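Local coordinates for glycerol-3-phosphate dehydrogenase [NAD(+)] (Dunaliella salina, PDB 6IUY), which probably interconverts sn-glycerol 3-phosphate and dihydroxyacetone phosphate with NAD, and with its phosphatase-like domain converts dihydroxyacetone phosphate directly to glycerol, at residues 91-95 with 157-161; 97-101 with 137-141; 106-110 with 141-146; 130-134 with 184-189; 189-193 with 217-222. All coordinates share one frame; numbering follows the deposited sequence.

Interaction 1 of 5, residues 91-95 with 157-161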
# COMPACT_ATOMS: atom_id res chain seq x y z
N ASN A 91 0.16 -46.46 45.48
CA ASN A 91 0.33 -45.72 46.72
C ASN A 91 1.61 -44.88 46.59
O ASN A 91 2.54 -44.99 47.38
CB ASN A 91 0.39 -46.64 47.94
CG ASN A 91 -0.44 -46.11 49.10
OD1 ASN A 91 -1.00 -45.02 49.03
ND2 ASN A 91 -0.52 -46.90 50.17
N PHE A 92 1.60 -44.03 45.55
CA PHE A 92 2.78 -43.32 45.02
C PHE A 92 2.47 -41.82 44.89
O PHE A 92 1.34 -41.44 44.55
CB PHE A 92 3.18 -43.94 43.67
CG PHE A 92 4.09 -43.09 42.80
CD1 PHE A 92 5.47 -43.20 42.87
CD2 PHE A 92 3.55 -42.21 41.86
CE1 PHE A 92 6.30 -42.44 42.05
CE2 PHE A 92 4.38 -41.44 41.04
CZ PHE A 92 5.76 -41.56 41.14
N THR A 93 3.47 -40.97 45.16
CA THR A 93 3.23 -39.56 45.42
C THR A 93 4.07 -38.63 44.52
O THR A 93 5.18 -38.98 44.13
CB THR A 93 3.51 -39.25 46.92
OG1 THR A 93 2.67 -38.17 47.37
CG2 THR A 93 4.97 -38.92 47.14
N PRO A 94 3.53 -37.43 44.21
CA PRO A 94 4.13 -36.49 43.25
C PRO A 94 5.58 -36.15 43.56
O PRO A 94 6.40 -36.03 42.64
CB PRO A 94 3.25 -35.24 43.40
CG PRO A 94 2.59 -35.38 44.72
CD PRO A 94 2.35 -36.85 44.87
N THR A 95 5.90 -36.01 44.84
CA THR A 95 7.28 -35.76 45.23
C THR A 95 8.18 -36.90 44.72
O THR A 95 9.36 -36.69 44.44
CB THR A 95 7.41 -35.60 46.76
OG1 THR A 95 8.58 -36.29 47.23
CG2 THR A 95 6.20 -36.17 47.47
N THR A 157 -1.67 -38.30 30.48
CA THR A 157 -1.10 -38.15 31.80
C THR A 157 -1.48 -39.34 32.69
O THR A 157 -2.42 -40.08 32.38
CB THR A 157 -1.58 -36.85 32.49
OG1 THR A 157 -3.01 -36.85 32.53
CG2 THR A 157 -1.11 -35.63 31.73
N MET A 158 -0.76 -39.51 33.79
CA MET A 158 -1.24 -40.40 34.84
C MET A 158 -2.50 -39.76 35.39
O MET A 158 -2.72 -38.56 35.19
CB MET A 158 -0.19 -40.58 35.95
CG MET A 158 1.07 -41.30 35.52
SD MET A 158 2.35 -41.17 36.79
CE MET A 158 1.32 -41.32 38.26
N SER A 159 -3.35 -40.54 36.06
CA SER A 159 -4.56 -39.98 36.65
C SER A 159 -4.23 -39.43 38.03
O SER A 159 -4.07 -40.18 39.00
CB SER A 159 -5.67 -41.03 36.71
OG SER A 159 -5.79 -41.70 35.47
N TRP A 160 -4.10 -38.12 38.12
CA TRP A 160 -3.77 -37.49 39.39
C TRP A 160 -5.01 -36.87 40.00
O TRP A 160 -5.78 -36.22 39.31
CB TRP A 160 -2.69 -36.42 39.22
CG TRP A 160 -1.32 -36.94 38.98
CD1 TRP A 160 -0.63 -36.96 37.79
CD2 TRP A 160 -0.45 -37.53 39.95
NE1 TRP A 160 0.61 -37.54 37.97
CE2 TRP A 160 0.75 -37.89 39.29
CE3 TRP A 160 -0.56 -37.80 41.32
CZ2 TRP A 160 1.81 -38.50 39.95
CZ3 TRP A 160 0.50 -38.41 41.97
CH2 TRP A 160 1.67 -38.75 41.28
N GLN A 161 -5.21 -37.07 41.29
CA GLN A 161 -6.13 -36.23 42.01
C GLN A 161 -5.49 -34.84 42.00
O GLN A 161 -4.27 -34.74 42.04
CB GLN A 161 -6.36 -36.75 43.43
CG GLN A 161 -7.38 -35.97 44.21
CD GLN A 161 -7.36 -36.35 45.67
OE1 GLN A 161 -6.94 -37.45 46.04
NE2 GLN A 161 -7.80 -35.43 46.53

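Interaction 2 of 5, residues 97-101 with 137-141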
# COMPACT_ATOMS: atom_id res chain seq x y z
N ILE A 97 7.65 -38.60 41.72
CA ILE A 97 7.86 -38.38 40.28
C ILE A 97 8.88 -37.26 40.09
O ILE A 97 9.69 -37.30 39.16
CB ILE A 97 6.53 -38.06 39.55
CG1 ILE A 97 6.69 -38.23 38.03
CG2 ILE A 97 6.06 -36.66 39.86
CD1 ILE A 97 7.22 -39.57 37.60
N ASP A 98 8.85 -36.26 40.97
CA ASP A 98 9.87 -35.21 41.00
C ASP A 98 11.26 -35.79 41.20
O ASP A 98 12.18 -35.48 40.44
CB ASP A 98 9.58 -34.21 42.12
CG ASP A 98 8.42 -33.30 41.81
OD1 ASP A 98 7.59 -33.66 40.95
OD2 ASP A 98 8.34 -32.22 42.44
N ARG A 99 11.41 -36.61 42.24
CA ARG A 99 12.70 -37.23 42.54
C ARG A 99 13.25 -37.94 41.32
O ARG A 99 14.37 -37.67 40.89
CB ARG A 99 12.57 -38.25 43.69
CG ARG A 99 12.33 -37.67 45.08
CD ARG A 99 12.59 -38.71 46.18
NE ARG A 99 11.93 -39.99 45.92
CZ ARG A 99 12.02 -41.07 46.70
NH1 ARG A 99 12.74 -41.03 47.81
NH2 ARG A 99 11.38 -42.19 46.38
N PHE A 100 12.44 -38.84 40.76
CA PHE A 100 12.86 -39.71 39.66
C PHE A 100 13.39 -38.94 38.47
O PHE A 100 14.44 -39.29 37.91
CB PHE A 100 11.69 -40.60 39.23
CG PHE A 100 11.95 -41.37 37.97
CD1 PHE A 100 12.47 -42.64 38.01
CD2 PHE A 100 11.66 -40.80 36.73
CE1 PHE A 100 12.72 -43.35 36.84
CE2 PHE A 100 11.91 -41.50 35.56
CZ PHE A 100 12.44 -42.78 35.62
N LEU A 101 12.66 -37.90 38.07
CA LEU A 101 13.05 -37.07 36.94
C LEU A 101 14.37 -36.37 37.21
O LEU A 101 15.06 -35.93 36.28
CB LEU A 101 11.96 -36.04 36.63
CG LEU A 101 10.67 -36.60 36.02
CD1 LEU A 101 9.65 -35.50 35.81
CD2 LEU A 101 10.97 -37.31 34.72
N GLU A 137 4.04 -37.29 31.94
CA GLU A 137 4.98 -36.78 32.93
C GLU A 137 6.43 -37.18 32.61
O GLU A 137 7.38 -36.62 33.17
CB GLU A 137 4.60 -37.30 34.32
CG GLU A 137 3.26 -36.78 34.85
CD GLU A 137 2.09 -37.62 34.41
OE1 GLU A 137 2.29 -38.59 33.64
OE2 GLU A 137 0.95 -37.33 34.82
N MET A 138 6.59 -38.14 31.71
CA MET A 138 7.91 -38.62 31.32
C MET A 138 8.36 -38.04 29.98
O MET A 138 9.56 -37.84 29.73
CB MET A 138 7.92 -40.15 31.25
CG MET A 138 7.27 -40.83 32.46
SD MET A 138 8.30 -40.71 33.92
CE MET A 138 9.77 -41.52 33.29
N ALA A 139 7.38 -37.81 29.10
CA ALA A 139 7.66 -37.33 27.75
C ALA A 139 7.96 -35.84 27.72
O ALA A 139 8.65 -35.37 26.81
CB ALA A 139 6.50 -37.65 26.82
N LEU A 140 7.46 -35.09 28.70
CA LEU A 140 7.55 -33.63 28.64
C LEU A 140 8.96 -33.12 28.90
O LEU A 140 9.38 -32.14 28.30
CB LEU A 140 6.55 -32.97 29.60
CG LEU A 140 5.11 -33.00 29.09
CD1 LEU A 140 4.15 -32.26 30.01
CD2 LEU A 140 5.04 -32.41 27.70
N PRO A 141 9.70 -33.79 29.80
CA PRO A 141 11.09 -33.34 29.98
C PRO A 141 11.91 -33.65 28.73
O PRO A 141 12.74 -32.84 28.32
CB PRO A 141 11.59 -34.15 31.18
CG PRO A 141 10.33 -34.55 31.92
CD PRO A 141 9.29 -34.75 30.85

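Interaction 3 of 5, residues 106-110 with 141-146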
# COMPACT_ATOMS: atom_id res chain seq x y z
N ALA A 106 16.39 -35.98 32.00
CA ALA A 106 16.01 -36.36 30.65
C ALA A 106 16.97 -35.79 29.62
O ALA A 106 16.55 -35.15 28.67
CB ALA A 106 14.58 -35.93 30.36
N HIS A 107 18.27 -36.01 29.84
CA HIS A 107 19.32 -35.68 28.88
C HIS A 107 20.31 -36.83 28.85
O HIS A 107 21.19 -36.91 27.99
CB HIS A 107 20.01 -34.35 29.23
CG HIS A 107 21.09 -34.46 30.28
ND1 HIS A 107 20.95 -33.94 31.55
CD2 HIS A 107 22.33 -35.01 30.23
CE1 HIS A 107 22.05 -34.18 32.24
NE2 HIS A 107 22.90 -34.83 31.47
N THR A 108 20.16 -37.71 29.82
CA THR A 108 21.01 -38.88 29.97
C THR A 108 20.33 -40.06 29.29
O THR A 108 20.92 -41.13 29.12
CB THR A 108 21.25 -39.18 31.45
OG1 THR A 108 19.99 -39.30 32.12
CG2 THR A 108 22.03 -38.04 32.10
N ARG A 109 19.09 -39.83 28.90
CA ARG A 109 18.18 -40.89 28.51
C ARG A 109 18.08 -41.09 27.01
O ARG A 109 17.37 -41.98 26.55
CB ARG A 109 16.78 -40.61 29.07
CG ARG A 109 16.72 -40.40 30.57
CD ARG A 109 15.28 -40.45 31.01
NE ARG A 109 14.58 -41.55 30.34
CZ ARG A 109 13.27 -41.76 30.39
NH1 ARG A 109 12.49 -40.94 31.08
NH2 ARG A 109 12.74 -42.79 29.73
N LEU A 110 18.78 -40.25 26.25
CA LEU A 110 18.51 -40.17 24.83
C LEU A 110 19.47 -41.00 23.99
O LEU A 110 20.68 -40.97 24.21
CB LEU A 110 18.54 -38.71 24.38
CG LEU A 110 17.56 -37.83 25.15
CD1 LEU A 110 18.16 -37.45 26.51
CD2 LEU A 110 17.22 -36.59 24.35
N PRO A 141 9.70 -33.79 29.80
CA PRO A 141 11.09 -33.34 29.98
C PRO A 141 11.91 -33.65 28.73
O PRO A 141 12.74 -32.84 28.32
CB PRO A 141 11.59 -34.15 31.18
CG PRO A 141 10.33 -34.55 31.92
CD PRO A 141 9.29 -34.75 30.85
N ILE A 142 11.65 -34.80 28.13
CA ILE A 142 12.31 -35.14 26.88
C ILE A 142 11.93 -34.14 25.79
O ILE A 142 12.78 -33.71 25.01
CB ILE A 142 11.98 -36.57 26.42
CG1 ILE A 142 12.36 -37.59 27.49
CG2 ILE A 142 12.70 -36.89 25.12
CD1 ILE A 142 11.86 -38.98 27.20
N ALA A 143 10.65 -33.76 25.74
CA ALA A 143 10.20 -32.76 24.76
C ALA A 143 10.89 -31.43 25.01
O ALA A 143 11.38 -30.78 24.07
CB ALA A 143 8.69 -32.60 24.82
N SER A 144 10.93 -31.02 26.27
CA SER A 144 11.57 -29.76 26.64
C SER A 144 13.03 -29.71 26.18
O SER A 144 13.53 -28.67 25.74
CB SER A 144 11.48 -29.56 28.15
OG SER A 144 12.42 -28.60 28.60
N HIS A 145 13.71 -30.84 26.28
CA HIS A 145 15.13 -30.91 25.98
C HIS A 145 15.36 -30.87 24.49
O HIS A 145 16.35 -30.29 24.04
CB HIS A 145 15.74 -32.19 26.57
CG HIS A 145 17.22 -32.28 26.39
ND1 HIS A 145 18.11 -31.71 27.27
CD2 HIS A 145 17.96 -32.89 25.43
CE1 HIS A 145 19.35 -31.95 26.86
NE2 HIS A 145 19.28 -32.67 25.75
N LEU A 146 14.46 -31.48 23.72
CA LEU A 146 14.59 -31.50 22.27
C LEU A 146 13.99 -30.25 21.63
O LEU A 146 13.89 -30.15 20.40
CB LEU A 146 13.92 -32.75 21.69
CG LEU A 146 14.58 -34.09 22.08
CD1 LEU A 146 13.71 -35.23 21.62
CD2 LEU A 146 15.99 -34.20 21.48

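Interaction 4 of 5, residues 130-134 with 184-189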
# COMPACT_ATOMS: atom_id res chain seq x y z
N LEU A 130 6.32 -35.79 19.33
CA LEU A 130 6.39 -37.01 20.11
C LEU A 130 4.97 -37.60 20.22
O LEU A 130 4.02 -36.89 20.57
CB LEU A 130 6.97 -36.74 21.49
CG LEU A 130 8.33 -36.04 21.49
CD1 LEU A 130 8.79 -35.75 22.90
CD2 LEU A 130 9.34 -36.89 20.77
N ILE A 131 4.83 -38.89 19.92
CA ILE A 131 3.58 -39.61 20.14
C ILE A 131 3.86 -40.89 20.93
O ILE A 131 4.57 -41.78 20.46
CB ILE A 131 2.86 -39.97 18.83
CG1 ILE A 131 2.67 -38.74 17.94
CG2 ILE A 131 1.51 -40.62 19.12
CD1 ILE A 131 1.95 -39.03 16.62
N SER A 132 3.31 -40.97 22.15
CA SER A 132 3.67 -42.03 23.08
C SER A 132 2.43 -42.61 23.75
O SER A 132 1.40 -41.95 23.89
CB SER A 132 4.65 -41.50 24.13
OG SER A 132 4.60 -42.25 25.33
N GLY A 133 2.54 -43.87 24.15
CA GLY A 133 1.46 -44.55 24.84
C GLY A 133 1.78 -44.63 26.31
O GLY A 133 1.05 -45.22 27.10
N GLY A 134 2.90 -44.02 26.67
CA GLY A 134 3.33 -44.01 28.05
C GLY A 134 2.79 -42.83 28.82
O GLY A 134 1.68 -42.35 28.57
N PHE A 184 -4.23 -45.48 19.27
CA PHE A 184 -3.88 -44.19 19.86
C PHE A 184 -3.04 -43.32 18.93
O PHE A 184 -3.25 -42.10 18.83
CB PHE A 184 -3.14 -44.38 21.19
CG PHE A 184 -2.75 -43.10 21.86
CD1 PHE A 184 -3.66 -42.39 22.63
CD2 PHE A 184 -1.46 -42.59 21.74
CE1 PHE A 184 -3.30 -41.21 23.26
CE2 PHE A 184 -1.10 -41.41 22.36
CZ PHE A 184 -2.02 -40.72 23.13
N LYS A 185 -2.09 -43.94 18.25
CA LYS A 185 -1.09 -43.20 17.50
C LYS A 185 -1.57 -42.85 16.10
O LYS A 185 -1.27 -41.77 15.59
CB LYS A 185 0.23 -43.99 17.46
CG LYS A 185 0.90 -44.05 18.83
CD LYS A 185 2.29 -44.62 18.81
CE LYS A 185 2.88 -44.54 20.19
NZ LYS A 185 4.31 -44.93 20.28
N SER A 186 -2.34 -43.73 15.48
CA SER A 186 -2.92 -43.42 14.19
C SER A 186 -3.92 -42.28 14.36
O SER A 186 -4.02 -41.41 13.51
CB SER A 186 -3.58 -44.64 13.55
OG SER A 186 -4.87 -44.89 14.08
N ARG A 187 -4.66 -42.29 15.47
CA ARG A 187 -5.64 -41.23 15.74
C ARG A 187 -4.95 -39.89 16.02
O ARG A 187 -5.40 -38.85 15.53
CB ARG A 187 -6.56 -41.62 16.90
CG ARG A 187 -7.62 -42.64 16.49
CD ARG A 187 -8.57 -43.05 17.63
NE ARG A 187 -9.50 -44.10 17.18
CZ ARG A 187 -10.58 -44.49 17.85
NH1 ARG A 187 -10.90 -43.94 19.01
NH2 ARG A 187 -11.36 -45.45 17.34
N ALA A 188 -3.87 -39.92 16.79
CA ALA A 188 -3.07 -38.72 17.03
C ALA A 188 -2.50 -38.17 15.72
O ALA A 188 -2.36 -36.96 15.57
CB ALA A 188 -1.94 -39.02 17.99
N ILE A 189 -2.17 -39.04 14.77
CA ILE A 189 -1.66 -38.57 13.49
C ILE A 189 -2.81 -37.96 12.68
O ILE A 189 -2.61 -36.97 11.98
CB ILE A 189 -0.96 -39.69 12.70
CG1 ILE A 189 0.50 -39.79 13.14
CG2 ILE A 189 -1.00 -39.41 11.21
CD1 ILE A 189 1.32 -40.71 12.30

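Interaction 5 of 5, residues 189-193 with 217-222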
# COMPACT_ATOMS: atom_id res chain seq x y z
N ILE A 189 -2.17 -39.04 14.77
CA ILE A 189 -1.66 -38.57 13.49
C ILE A 189 -2.81 -37.96 12.68
O ILE A 189 -2.61 -36.97 11.98
CB ILE A 189 -0.96 -39.69 12.70
CG1 ILE A 189 0.50 -39.79 13.14
CG2 ILE A 189 -1.00 -39.41 11.21
CD1 ILE A 189 1.32 -40.71 12.30
N GLU A 190 -4.00 -38.52 12.82
CA GLU A 190 -5.19 -37.98 12.15
C GLU A 190 -5.56 -36.58 12.62
O GLU A 190 -6.07 -35.77 11.85
CB GLU A 190 -6.38 -38.91 12.35
CG GLU A 190 -6.53 -39.99 11.29
CD GLU A 190 -7.55 -41.05 11.69
OE1 GLU A 190 -8.04 -41.01 12.84
OE2 GLU A 190 -7.84 -41.93 10.85
N ARG A 191 -5.32 -36.31 13.90
CA ARG A 191 -5.63 -35.01 14.47
C ARG A 191 -4.62 -33.97 14.00
O ARG A 191 -4.99 -32.83 13.70
CB ARG A 191 -5.64 -35.10 15.99
CG ARG A 191 -6.71 -36.02 16.53
CD ARG A 191 -7.43 -35.36 17.68
NE ARG A 191 -6.70 -35.52 18.93
CZ ARG A 191 -6.56 -34.56 19.83
NH1 ARG A 191 -7.08 -33.35 19.61
NH2 ARG A 191 -5.88 -34.79 20.95
N ILE A 192 -3.36 -34.39 13.95
CA ILE A 192 -2.27 -33.58 13.40
C ILE A 192 -2.55 -33.17 11.96
O ILE A 192 -2.35 -32.02 11.57
CB ILE A 192 -0.92 -34.33 13.49
CG1 ILE A 192 -0.37 -34.30 14.92
CG2 ILE A 192 0.10 -33.74 12.54
CD1 ILE A 192 0.81 -35.22 15.14
N ARG A 193 -3.05 -34.12 11.16
CA ARG A 193 -3.30 -33.88 9.75
C ARG A 193 -4.43 -32.88 9.55
O ARG A 193 -4.43 -32.13 8.56
CB ARG A 193 -3.62 -35.20 9.05
CG ARG A 193 -3.53 -35.15 7.54
CD ARG A 193 -3.93 -36.50 6.89
NE ARG A 193 -2.88 -37.50 7.05
CZ ARG A 193 -1.74 -37.49 6.37
NH1 ARG A 193 -1.51 -36.53 5.48
NH2 ARG A 193 -0.83 -38.44 6.56
N SER A 217 -6.21 -46.98 9.83
CA SER A 217 -6.75 -45.82 9.11
C SER A 217 -5.84 -45.31 8.00
O SER A 217 -4.61 -45.42 8.08
CB SER A 217 -7.04 -44.67 10.09
OG SER A 217 -6.12 -43.60 9.94
N PRO A 218 -6.45 -44.73 6.97
CA PRO A 218 -5.81 -44.18 5.77
C PRO A 218 -5.23 -42.78 5.97
O PRO A 218 -4.32 -42.39 5.24
CB PRO A 218 -6.95 -44.15 4.75
CG PRO A 218 -8.17 -43.93 5.58
CD PRO A 218 -7.93 -44.64 6.89
N ASP A 219 -5.74 -42.03 6.95
CA ASP A 219 -5.22 -40.70 7.19
C ASP A 219 -4.10 -40.75 8.22
O ASP A 219 -3.72 -39.72 8.80
CB ASP A 219 -6.34 -39.75 7.66
CG ASP A 219 -7.48 -39.63 6.64
OD1 ASP A 219 -7.30 -40.00 5.45
OD2 ASP A 219 -8.57 -39.16 7.02
N GLY A 220 -3.57 -41.94 8.45
CA GLY A 220 -2.44 -42.12 9.36
C GLY A 220 -1.11 -41.72 8.73
O GLY A 220 -1.07 -40.97 7.75
N ALA A 221 -0.01 -42.21 9.30
CA ALA A 221 1.31 -41.89 8.76
C ALA A 221 1.46 -42.39 7.32
O ALA A 221 0.83 -43.38 6.93
CB ALA A 221 2.41 -42.48 9.64
N ASP A 222 2.27 -41.69 6.54
CA ASP A 222 2.47 -42.05 5.14
C ASP A 222 3.58 -43.07 5.04
O ASP A 222 3.68 -43.80 4.06
CB ASP A 222 2.77 -40.81 4.30
CG ASP A 222 1.57 -39.87 4.23
OD1 ASP A 222 0.58 -40.23 3.56
OD2 ASP A 222 1.61 -38.78 4.85

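Interaction 1 of 5, residues 91-95 with 157-161
Phe92 and Trp160 bring their rings together at a slant, CE2 of Phe92 lying 3.8 Å from CH2 at the far corner of the indole. One face of that indole carries Met158 CE, which sits 3.1 Å above its plane and is displaced toward the rim. The same methyl is also 4.1 Å from Phe92 CE2, so Met158 fills the angle between the two aromatic rings. It gets there by a bend at the thioether (chi3 38°), which curls the end of the chain back beneath its neighbour two residues on. On the six-membered ring of the indole, CZ3 meets the proline ring of Pro94, with CD 3.8 Å away. The backbone joins in: Pro94 N approaches Trp160 CH2 at 3.7 Å. The cross-segment contact is thus apolar packing around the outer corner of one large ring. The indole nitrogen has a polar partner elsewhere, a weak hydrogen bond from NE1 to Glu137, whose carboxylate also accepts from Met158 N. With an alanine here instead of Trp160, Phe92 and Pro94 would probably face a gap, Met158 CE would lose the ring it lies on, and Glu137 would lose a weak donor. The contact lies near the surface, where the start of helix 94-103 meets the loop that runs on from strand 153-154. Glu167 also touches Pro94, Met59 lies against Phe92, and the carboxylate of Glu137 ties the Trp160 side to helix 136-145.

Interaction 2 of 5, residues 97-101 with 137-141
Leu101 and Met138 carry most of this apolar helix-helix contact, with Ile97, Glu137, Phe100 and Pro141 completing it. Among the aliphatic contacts, Ile97 CD1 reaches Met138 SD at 4.0 Å, the two chains passing at a slant. Leu101 places its two methyls over the opposing helix: Leu101 CD2 is 4.0 Å from Pro141 CG. Its other methyl, Leu101 CD1, rests 3.7 Å from the backbone oxygen of Glu137, atom O. The sulfur-aromatic part is a Met-aromatic contact, Met138 SD lying 5.0 Å from the centroid of the Phe100 ring and 54° off the ring normal, thus oblique to it. A bend at chi2 (-73°) brings SD toward the phenyl ring; the modelled position of the Met138 methyl against this ring is doubtful. Glu137 contributes CB, 4.4 Å from Ile97 CG1, and then turns its carboxylate off toward Met158. The short axes of 97-101 and 137-141 approach to 11.4 Å and run roughly in the same direction, crossing at -38°. Helix 94-103 belongs to the helical insert between strands 37-40 and 127-131, the place where phosphoserine phosphatase-like members of the haloacid dehalogenase superfamily carry their cap. Leu54 and the edge-to-face ring of Phe58 cover Phe100, Ser51 touches Met138, and helix 136-145 lays Ala139 and Leu140 against Val153 of the sheet.

Interaction 3 of 5, residues 106-110 with 141-146
Ala106 packs tightly onto the helix turn at Pro141, its CB 3.6 Å from Pro141 CB and 4.0 Å from Ile142 CG1. Farther along, Leu110 closes the buried side: its CD2 is 3.9 Å from both Leu146 CD2 and His145 CD2, the two leucines sliding past each other in opposite directions. Ile142 CD1 lies over one face of the Arg109 guanidinium, a looser approach at 4.4 Å from NH1; the polar end of Arg109 is engaged by Ser51. The loop 106-110 links helix 94-103 to helix 114-123, so the contact fastens the way out of the cap-like insert to helix 136-145, which follows strand 127-131 in the alpha/beta core of this haloacid dehalogenase-type domain. His145 marks the change toward solvent. With chi1 at -176° its ring extends from the helix to lie under Ala106 O, which is over a ring face and 3.7 Å from CG, while NE2 is hydrogen-bonded to Glu115 of helix 114-123. His107 touches this ring through its CB, 3.4 Å from His145 CE1, and then its own imidazole turns away from the helix on the exposed side.

Interaction 4 of 5, residues 130-134 with 184-189
Ile131 and Lys185 meet at the magnesium site of the phosphatase-like domain, where the end of strand 127-131 faces helix 184-195. Ser132, at the strand end, and Lys185, on the helix, are consistent with the serine of motif II and the lysine of motif III in haloacid dehalogenase-type phosphatases. Lys185 runs extended beyond CG alongside Ile131, in the opposite direction, with its CG pressed to 3.5 Å from Ile131 CG2, tighter than usual for two carbons. At its tip NZ makes a weak hydrogen bond of 3.2 Å to Ile131 O. Ile131 also packs on the helix: CG2 lies 4.0 Å from Ala188 CB, and the side chains of Ile131 and Ile189 cross at about a right angle, CD1 of Ile131 3.8 Å from CG1 of Ile189. Phe184 brings CE2 obliquely to Ser132 O at 3.0 Å. An ST turn shapes the loop after the strand, Gly134 N giving Ser132 OG a 2.8 Å bond. A methionine in place of Lys185 would probably leave Ile131 O without this weak donor and deprive Asp41 and Asp210 of this salt-bridge partner. Because Asp41 is itself a magnesium ligand, the lysine probably acts from the second shell, its amino group bridging the carboxylates of Asp41 and Asp210, with the weak bond to Ile131 O alongside, and may offset some of the negative charge gathered there.

Interaction 5 of 5, residues 189-193 with 217-222
Arg193 NH2 holds two acceptors of the loop at once, Gly220 O at 2.8 Å and Asp222 OD2 at 3.0 Å, the second a nearly straight bond (168°) that is also a salt bridge. Neighbouring NE of Arg193 adds a third, to Asp219 O at 2.9 Å. All three oxygens lie at the edge of the guanidinium, near its plane, which should fix the rotation of the group. NE meets Asp219 O from above the carbonyl plane, and NH2 likewise approaches Asp222 OD2 from above its carboxylate, whose plane stands 80° from the guanidinium. The chain is extended through chi2 and then bends at chi3 (-74°), which brings the guanidinium edge to the loop oxygens. These bonds tie helix 184-195 to the loop between helix 208-215 and strand 223-227, two parts of the Rossmann-like core of the haloacid dehalogenase-type domain. Strand 201-205 and the residues leading into it share the anchor: Asp222 OD2 also accepts from Ile201 N, and Arg193 NH1 bonds to Asn199 O. Beneath the polar layer Ile189 packs closely on the loop backbone, CG2 being 3.4 Å from Gly220 C, and CD1 sits 3.4 Å from Ala221 CB, closer than carbons usually come. At the other end, Ser217 OG donates a 2.6 Å bond to Glu190 OE2 from above the carboxylate plane, while Glu190 CG rests against Asp219 CB at 3.6 Å.

In the fold
All five contacts lie in the phosphatase-like domain that holds the magnesium site. Interactions 1 and 2 share helix 94-103, their centres about 11 Å apart, and Glu137 joins them through Met158 N. Interactions 2 and 3 share Pro141. Against helix 136-145, Leu130 of interaction 4 touches Ala139 and Ala143. Interaction 4 comes nearest the site: Lys185 is about 5 Å from the magnesium ion between nearest atoms, compared with about 10 Å for Arg109 and 12 Å for Met138. Ile189 then carries helix 184-195 from interaction 4 into interaction 5, where the side chain of Ile189 is about 14 Å from the metal.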